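Side-chain contacts in Rbstp0775 protein (Geobacillus stearothermophilus, PDB 1RZ3), which is of unknown function but probably binds ATP and acts as a kinase, perhaps on uridine or a related substrate: residues I7-L10 / C11-L15; N168-K171 / F172-Y176; D85-W88 / L89-L93. All blocks are in the same frame, centred on the assembly; numbering follows the deposited sequence.

Contact 1: I7-L10 / C11-L15; sequences IDFL and CKTIL
Phe-9 meets Lys-12 and Thr-13 on the exposed side of an amphipathic alpha helix, residues 3-15, while Leu-10 meets Ile-14 on its buried side. The backbone supplies regular i to i+4 bonds: Cys-11 N donates to Ile-7 O, Lys-12 N to Asp-8 O and Ile-14 N to Leu-10 O, the last at 2.9 Å.

One carbonyl carries a second polar bond. Phe-9 O accepts from Thr-13 N at 2.9 Å and from Thr-13 OG1 at 3.0 Å, the two donors arriving from opposite faces of the carbonyl plane. The hydroxyl can turn back because OG1 stands beside its own backbone N (chi1 -65°), and it sits above the plane rather than on a lone pair. Threonine suits this place, since its hydroxyl finds a partner within its own helix. A valine here would probably leave Phe-9 O with only the backbone N-H of this position and put a methyl where the hydroxyl now lies near the ring.

The apolar contacts divide between the two sides. Ile-14 CD1 comes within 4.1 Å of Leu-10 CG, a branched pair suited to burial; Leu-10 also packs on Val-148 and Ile-14 on Phe-146 of the central parallel sheet. Ile-7, Cys-11 and Ile-14 touch helix 35-48, so this side of the helix is wedged against both elements.

On the exposed side the Phe-9 ring has two helical neighbours. Lys-12 bends at its last two torsions and brings CE obliquely to 3.5 Å from Phe-9 CE1. Thr-13 OG1 lies over one ring face, displaced toward the rim, 3.8 Å from Phe-9 CE2.

Contact 2: N168-K171 / F172-Y176; sequences NIQK and FINRY
Gln-170 NE2 donates to Asn-174 OD1 at 2.8 Å, joining two side chains one turn apart near the start of helix 169-187. The acceptor lies close to the amide plane of Gln-170, whereas the donor is tilted 33° from the carbonyl plane of Asn-174. The glutamine reaches it because the bend at chi2 (60°) turns NE2 toward Asn-174. Glutamine has the length to do this, and asparagine offers a short acceptor one turn on.

Beneath this link the backbone is tightly bonded. N-H groups of Phe-172, Ile-173, Asn-174 and Arg-175 bond to the carbonyls of Asn-168, Ile-169, Gln-170 and Lys-171, and Asn-174 N lies 2.9 Å from Gln-170 O.

The solvent-facing side chains are held more loosely. Ile-169 CG2 and Ile-173 CD1 meet at 3.9 Å, a single loose contact between branches.

The cationic side chains turn to another part of the protein. Lys-171 NZ forms a salt bridge with Glu-75; Arg-175 NH1 does so with Glu-75 and Glu-78, while its NH2 bonds to Arg-68 O. The two cations, with Lys-171 NZ and Arg-175 NH1 7.0 Å apart, face these glutamates of helix 75-82, whose charges probably offset theirs. The Gln-170 to Asn-174 pair itself is an i to i+4 side-chain hydrogen bond on the first turns of an alpha helix.

Contact 3: D85-W88 / L89-L93; sequences DVEW and LTHQL
Val-86 O is gripped by two donors from one residue, Thr-90 OG1 at 2.7 Å and Thr-90 N at 2.9 Å, with a weak third bond from Trp-140 NE1. The threonine donors approach from opposite faces of the carbonyl plane, the hydroxyl well above it and the amide less tilted. With OG1 beside its own backbone N (chi1 -60°), the buried threonine hydroxyl is directed back to the preceding turn, where its hydrogen-bonding need is met.

The helix starts at Asp-85, its N-cap. Asp-85 OD1 accepts from Trp-88 N at 3.2 Å, met from above the carboxylate plane, and Asp-85 O takes the N-H of Leu-89. A short acidic side chain fits this end, where the first amides of a helix lack carbonyl partners; its negative charge probably also interacts favourably with the helix dipole. Farther on, Gln-92 N donates to Trp-88 O at 2.7 Å.

The main apolar meeting involves the Trp-88 indole. Gln-92 lays its CG over one face of the six-membered ring, 3.6 Å from the centroid and 24° off the normal, a CH-pi contact. Its CG is closest to Trp-88 CE2, at 3.3 Å. Glutamine thus serves its position through its aliphatic stem. Leu-89 CD2 instead comes in at the edge, in the ring plane, 3.9 Å from Trp-88 CE3. The indole also packs on Leu-105 and Pro-106 of strand 102-109.

Glu-87 and His-91 run side by side, carboxylate and imidazole planes nearly perpendicular, and touch where Glu-87 CG lies 3.9 Å from His-91 CE1. Chemically, the cap satisfies Trp-88 N, the hydroxyl pairs with Val-86 O, and the indole has C-H groups over one face and at its edge.

In the fold
All three contacts are local, each formed within one helix by adjoining segments, so none closes a long loop; they follow in series and neither nest nor cross. From the N terminus, contact 1 lies on helix 3-15, beside helix 35-48 and strand 146-150 of the parallel sheet characteristic of P-loop NTPases. Contact 3 comes next, on helix 86-94, packed against strand 102-109 of the two-stranded antiparallel sheet, on the opposite side of the chain's centre from contact 1. Contact 2 opens last, on helix 169-187, bridged to helix 75-82. Contacts 2 and 3 are about 11 Å apart at their nearest atoms, and contacts 1 and 2 about 22 Å.

Contact 1: I7-L10 / C11-L15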
loop_
_atom_site.group_PDB
_atom_site.type_symbol
_atom_site.label_atom_id
_atom_site.label_comp_id
_atom_site.label_asym_id
_atom_site.label_seq_id
_atom_site.Cartn_x
_atom_site.Cartn_y
_atom_site.Cartn_z
ATOM N N ILE A 7 -16.006 5.881 6.805
ATOM C CA ILE A 7 -14.641 6.323 7.029
ATOM C C ILE A 7 -14.466 6.685 8.501
ATOM O O ILE A 7 -13.429 6.401 9.100
ATOM C CB ILE A 7 -14.307 7.534 6.132
ATOM C CG1 ILE A 7 -14.303 7.088 4.664
ATOM C CG2 ILE A 7 -12.959 8.125 6.519
ATOM C CD1 ILE A 7 -14.104 8.212 3.666
ATOM N N ASP A 8 -15.485 7.304 9.088
ATOM C CA ASP A 8 -15.420 7.669 10.496
ATOM C C ASP A 8 -15.397 6.410 11.351
ATOM O O ASP A 8 -14.708 6.354 12.366
ATOM C CB ASP A 8 -16.613 8.543 10.891
ATOM C CG ASP A 8 -16.494 9.961 10.365
ATOM O OD1 ASP A 8 -15.449 10.598 10.612
ATOM O OD2 ASP A 8 -17.443 10.440 9.709
ATOM N N PHE A 9 -16.151 5.396 10.940
ATOM C CA PHE A 9 -16.184 4.149 11.690
ATOM C C PHE A 9 -14.812 3.477 11.626
ATOM O O PHE A 9 -14.346 2.900 12.606
ATOM C CB PHE A 9 -17.243 3.199 11.128
ATOM C CG PHE A 9 -17.406 1.941 11.932
ATOM C CD1 PHE A 9 -17.977 1.981 13.201
ATOM C CD2 PHE A 9 -16.952 0.722 11.439
ATOM C CE1 PHE A 9 -18.088 0.823 13.971
ATOM C CE2 PHE A 9 -17.059 -0.440 12.200
ATOM C CZ PHE A 9 -17.627 -0.389 13.469
ATOM N N LEU A 10 -14.169 3.554 10.465
ATOM C CA LEU A 10 -12.851 2.957 10.297
ATOM C C LEU A 10 -11.854 3.682 11.197
ATOM O O LEU A 10 -10.994 3.060 11.823
ATOM C CB LEU A 10 -12.413 3.044 8.833
ATOM C CG LEU A 10 -11.048 2.460 8.464
ATOM C CD1 LEU A 10 -10.937 1.023 8.950
ATOM C CD2 LEU A 10 -10.869 2.525 6.954
ATOM N N CYS A 11 -11.981 5.003 11.269
ATOM C CA CYS A 11 -11.097 5.795 12.114
ATOM C C CYS A 11 -11.274 5.359 13.572
ATOM O O CYS A 11 -10.294 5.156 14.292
ATOM C CB CYS A 11 -11.416 7.285 11.957
ATOM S SG CYS A 11 -10.385 8.382 12.950
ATOM N N LYS A 12 -12.525 5.203 13.997
ATOM C CA LYS A 12 -12.821 4.778 15.367
ATOM C C LYS A 12 -12.197 3.408 15.628
ATOM O O LYS A 12 -11.596 3.167 16.675
ATOM C CB LYS A 12 -14.334 4.694 15.582
ATOM C CG LYS A 12 -14.734 4.382 17.014
ATOM C CD LYS A 12 -16.219 4.069 17.130
ATOM C CE LYS A 12 -16.564 2.776 16.403
ATOM N NZ LYS A 12 -15.769 1.621 16.924
ATOM N N THR A 13 -12.348 2.510 14.664
ATOM C CA THR A 13 -11.791 1.166 14.773
ATOM C C THR A 13 -10.274 1.237 14.957
ATOM O O THR A 13 -9.704 0.542 15.797
ATOM C CB THR A 13 -12.123 0.348 13.505
ATOM O OG1 THR A 13 -13.544 0.170 13.426
ATOM C CG2 THR A 13 -11.446 -1.020 13.541
ATOM N N ILE A 14 -9.628 2.090 14.168
ATOM C CA ILE A 14 -8.183 2.252 14.238
ATOM C C ILE A 14 -7.748 2.845 15.575
ATOM O O ILE A 14 -6.733 2.433 16.145
ATOM C CB ILE A 14 -7.679 3.131 13.060
ATOM C CG1 ILE A 14 -7.761 2.320 11.760
ATOM C CG2 ILE A 14 -6.246 3.611 13.314
ATOM C CD1 ILE A 14 -7.555 3.141 10.494
ATOM N N LEU A 15 -8.525 3.791 16.093
ATOM C CA LEU A 15 -8.181 4.413 17.368
ATOM C C LEU A 15 -8.363 3.471 18.561
ATOM O O LEU A 15 -7.931 3.787 19.673
ATOM C CB LEU A 15 -9.018 5.677 17.580
ATOM C CG LEU A 15 -8.724 6.845 16.634
ATOM C CD1 LEU A 15 -9.762 7.952 16.849
ATOM C CD2 LEU A 15 -7.312 7.363 16.886
#

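Contact 2: N168-K171 / F172-Y176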
loop_
_atom_site.group_PDB
_atom_site.type_symbol
_atom_site.label_atom_id
_atom_site.label_comp_id
_atom_site.label_asym_id
_atom_site.label_seq_id
_atom_site.Cartn_x
_atom_site.Cartn_y
_atom_site.Cartn_z
ATOM N N ASN A 168 -7.842 -3.105 -26.494
ATOM C CA ASN A 168 -7.407 -2.539 -25.222
ATOM C C ASN A 168 -7.849 -3.412 -24.052
ATOM O O ASN A 168 -7.102 -3.604 -23.090
ATOM C CB ASN A 168 -7.977 -1.130 -25.052
ATOM C CG ASN A 168 -9.490 -1.099 -25.157
ATOM O OD1 ASN A 168 -10.058 -1.420 -26.202
ATOM N ND2 ASN A 168 -10.152 -0.710 -24.072
ATOM N N ILE A 169 -9.067 -3.935 -24.138
ATOM C CA ILE A 169 -9.609 -4.783 -23.088
ATOM C C ILE A 169 -8.711 -5.986 -22.830
ATOM O O ILE A 169 -8.468 -6.347 -21.679
ATOM C CB ILE A 169 -11.021 -5.287 -23.451
ATOM C CG1 ILE A 169 -12.006 -4.115 -23.437
ATOM C CG2 ILE A 169 -11.459 -6.373 -22.481
ATOM C CD1 ILE A 169 -13.406 -4.483 -23.893
ATOM N N GLN A 170 -8.220 -6.606 -23.900
ATOM C CA GLN A 170 -7.358 -7.774 -23.760
ATOM C C GLN A 170 -6.104 -7.458 -22.945
ATOM O O GLN A 170 -5.685 -8.256 -22.105
ATOM C CB GLN A 170 -6.955 -8.315 -25.134
ATOM C CG GLN A 170 -6.227 -9.647 -25.060
ATOM C CD GLN A 170 -7.075 -10.725 -24.410
ATOM O OE1 GLN A 170 -8.088 -11.152 -24.966
ATOM N NE2 GLN A 170 -6.668 -11.167 -23.224
ATOM N N LYS A 171 -5.507 -6.298 -23.196
ATOM C CA LYS A 171 -4.308 -5.885 -22.473
ATOM C C LYS A 171 -4.606 -5.701 -20.990
ATOM O O LYS A 171 -3.807 -6.085 -20.138
ATOM C CB LYS A 171 -3.749 -4.580 -23.050
ATOM C CG LYS A 171 -2.956 -4.751 -24.336
ATOM C CD LYS A 171 -2.347 -3.427 -24.795
ATOM C CE LYS A 171 -1.323 -2.887 -23.798
ATOM N NZ LYS A 171 -0.097 -3.737 -23.705
ATOM N N PHE A 172 -5.755 -5.104 -20.684
ATOM C CA PHE A 172 -6.148 -4.889 -19.299
ATOM C C PHE A 172 -6.277 -6.239 -18.599
ATOM O O PHE A 172 -5.807 -6.416 -17.476
ATOM C CB PHE A 172 -7.484 -4.149 -19.226
ATOM C CG PHE A 172 -7.984 -3.947 -17.825
ATOM C CD1 PHE A 172 -7.368 -3.034 -16.978
ATOM C CD2 PHE A 172 -9.056 -4.693 -17.344
ATOM C CE1 PHE A 172 -7.810 -2.866 -15.665
ATOM C CE2 PHE A 172 -9.506 -4.534 -16.035
ATOM C CZ PHE A 172 -8.881 -3.619 -15.195
ATOM N N ILE A 173 -6.920 -7.187 -19.271
ATOM C CA ILE A 173 -7.104 -8.524 -18.722
ATOM C C ILE A 173 -5.752 -9.192 -18.483
ATOM O O ILE A 173 -5.497 -9.753 -17.414
ATOM C CB ILE A 173 -7.924 -9.409 -19.690
ATOM C CG1 ILE A 173 -9.369 -8.918 -19.737
ATOM C CG2 ILE A 173 -7.847 -10.876 -19.260
ATOM C CD1 ILE A 173 -10.238 -9.683 -20.711
ATOM N N ASN A 174 -4.893 -9.124 -19.491
ATOM C CA ASN A 174 -3.570 -9.722 -19.425
ATOM C C ASN A 174 -2.751 -9.241 -18.243
ATOM O O ASN A 174 -2.149 -10.042 -17.530
ATOM C CB ASN A 174 -2.787 -9.424 -20.706
ATOM C CG ASN A 174 -3.359 -10.126 -21.913
ATOM O OD1 ASN A 174 -4.298 -10.912 -21.797
ATOM N ND2 ASN A 174 -2.795 -9.849 -23.084
ATOM N N ARG A 175 -2.733 -7.931 -18.031
ATOM C CA ARG A 175 -1.933 -7.378 -16.953
ATOM C C ARG A 175 -2.631 -7.282 -15.603
ATOM O O ARG A 175 -2.196 -7.900 -14.635
ATOM C CB ARG A 175 -1.400 -5.998 -17.352
ATOM C CG ARG A 175 -0.268 -5.503 -16.459
ATOM C CD ARG A 175 0.261 -4.146 -16.910
ATOM N NE ARG A 175 1.506 -3.809 -16.229
ATOM C CZ ARG A 175 2.695 -4.310 -16.548
ATOM N NH1 ARG A 175 2.815 -5.170 -17.550
ATOM N NH2 ARG A 175 3.765 -3.964 -15.849
ATOM N N TYR A 176 -3.720 -6.526 -15.546
ATOM C CA TYR A 176 -4.434 -6.314 -14.292
ATOM C C TYR A 176 -5.298 -7.451 -13.763
ATOM O O TYR A 176 -5.079 -7.930 -12.648
ATOM C CB TYR A 176 -5.257 -5.030 -14.409
ATOM C CG TYR A 176 -4.373 -3.825 -14.596
ATOM C CD1 TYR A 176 -3.708 -3.255 -13.509
ATOM C CD2 TYR A 176 -4.127 -3.304 -15.866
ATOM C CE1 TYR A 176 -2.814 -2.203 -13.683
ATOM C CE2 TYR A 176 -3.233 -2.252 -16.051
ATOM C CZ TYR A 176 -2.580 -1.708 -14.954
ATOM O OH TYR A 176 -1.689 -0.674 -15.123
#

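Contact 3: D85-W88 / L89-L93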
loop_
_atom_site.group_PDB
_atom_site.type_symbol
_atom_site.label_atom_id
_atom_site.label_comp_id
_atom_site.label_asym_id
_atom_site.label_seq_id
_atom_site.Cartn_x
_atom_site.Cartn_y
_atom_site.Cartn_z
ATOM N N ASP A 85 10.353 -3.882 -6.539
ATOM C CA ASP A 85 11.538 -4.637 -6.145
ATOM C C ASP A 85 11.181 -5.030 -4.716
ATOM O O ASP A 85 11.558 -4.353 -3.751
ATOM C CB ASP A 85 12.780 -3.744 -6.150
ATOM C CG ASP A 85 14.051 -4.523 -5.912
ATOM O OD1 ASP A 85 13.991 -5.561 -5.221
ATOM O OD2 ASP A 85 15.115 -4.089 -6.400
ATOM N N VAL A 86 10.422 -6.114 -4.596
ATOM C CA VAL A 86 9.941 -6.597 -3.311
ATOM C C VAL A 86 11.005 -6.738 -2.228
ATOM O O VAL A 86 10.808 -6.285 -1.103
ATOM C CB VAL A 86 9.211 -7.946 -3.486
ATOM C CG1 VAL A 86 8.704 -8.452 -2.149
ATOM C CG2 VAL A 86 8.056 -7.775 -4.465
ATOM N N GLU A 87 12.128 -7.353 -2.571
ATOM C CA GLU A 87 13.208 -7.557 -1.608
ATOM C C GLU A 87 13.865 -6.253 -1.149
ATOM O O GLU A 87 14.147 -6.080 0.036
ATOM C CB GLU A 87 14.253 -8.494 -2.217
ATOM C CG GLU A 87 15.491 -8.715 -1.382
ATOM C CD GLU A 87 16.472 -9.638 -2.089
ATOM O OE1 GLU A 87 16.660 -9.477 -3.316
ATOM O OE2 GLU A 87 17.053 -10.513 -1.426
ATOM N N TRP A 88 14.114 -5.337 -2.080
ATOM C CA TRP A 88 14.730 -4.064 -1.717
ATOM C C TRP A 88 13.784 -3.296 -0.789
ATOM O O TRP A 88 14.213 -2.737 0.228
ATOM C CB TRP A 88 15.022 -3.223 -2.968
ATOM C CG TRP A 88 15.842 -1.991 -2.684
ATOM C CD1 TRP A 88 17.205 -1.904 -2.642
ATOM C CD2 TRP A 88 15.348 -0.687 -2.353
ATOM N NE1 TRP A 88 17.591 -0.628 -2.304
ATOM C CE2 TRP A 88 16.471 0.140 -2.119
ATOM C CE3 TRP A 88 14.064 -0.136 -2.224
ATOM C CZ2 TRP A 88 16.350 1.488 -1.767
ATOM C CZ3 TRP A 88 13.944 1.205 -1.872
ATOM C CH2 TRP A 88 15.084 2.002 -1.648
ATOM N N LEU A 89 12.496 -3.279 -1.131
ATOM C CA LEU A 89 11.510 -2.572 -0.312
ATOM C C LEU A 89 11.376 -3.203 1.064
ATOM O O LEU A 89 11.165 -2.504 2.059
ATOM C CB LEU A 89 10.156 -2.542 -1.022
ATOM C CG LEU A 89 10.163 -1.591 -2.224
ATOM C CD1 LEU A 89 8.951 -1.852 -3.096
ATOM C CD2 LEU A 89 10.197 -0.139 -1.731
ATOM N N THR A 90 11.503 -4.525 1.132
ATOM C CA THR A 90 11.417 -5.198 2.422
ATOM C C THR A 90 12.574 -4.703 3.294
ATOM O O THR A 90 12.392 -4.367 4.462
ATOM C CB THR A 90 11.549 -6.730 2.284
ATOM O OG1 THR A 90 10.496 -7.234 1.452
ATOM C CG2 THR A 90 11.467 -7.391 3.656
ATOM N N HIS A 91 13.765 -4.663 2.707
ATOM C CA HIS A 91 14.970 -4.228 3.417
ATOM C C HIS A 91 15.012 -2.738 3.743
ATOM O O HIS A 91 15.325 -2.348 4.868
ATOM C CB HIS A 91 16.220 -4.551 2.590
ATOM C CG HIS A 91 16.618 -5.994 2.603
ATOM N ND1 HIS A 91 15.722 -7.021 2.389
ATOM C CD2 HIS A 91 17.831 -6.579 2.752
ATOM C CE1 HIS A 91 16.365 -8.174 2.405
ATOM N NE2 HIS A 91 17.647 -7.935 2.623
ATOM N N GLN A 92 14.696 -1.910 2.755
ATOM C CA GLN A 92 14.784 -0.465 2.927
ATOM C C GLN A 92 13.551 0.285 3.402
ATOM O O GLN A 92 13.649 1.455 3.782
ATOM C CB GLN A 92 15.293 0.165 1.628
ATOM C CG GLN A 92 16.641 -0.388 1.174
ATOM C CD GLN A 92 17.678 -0.372 2.279
ATOM O OE1 GLN A 92 17.764 0.584 3.050
ATOM N NE2 GLN A 92 18.481 -1.432 2.358
ATOM N N LEU A 93 12.392 -0.363 3.377
ATOM C CA LEU A 93 11.178 0.300 3.827
ATOM C C LEU A 93 10.463 -0.434 4.961
ATOM O O LEU A 93 10.453 0.024 6.104
ATOM C CB LEU A 93 10.207 0.495 2.651
ATOM C CG LEU A 93 8.839 1.124 2.958
ATOM C CD1 LEU A 93 9.022 2.495 3.572
ATOM C CD2 LEU A 93 8.028 1.229 1.670
#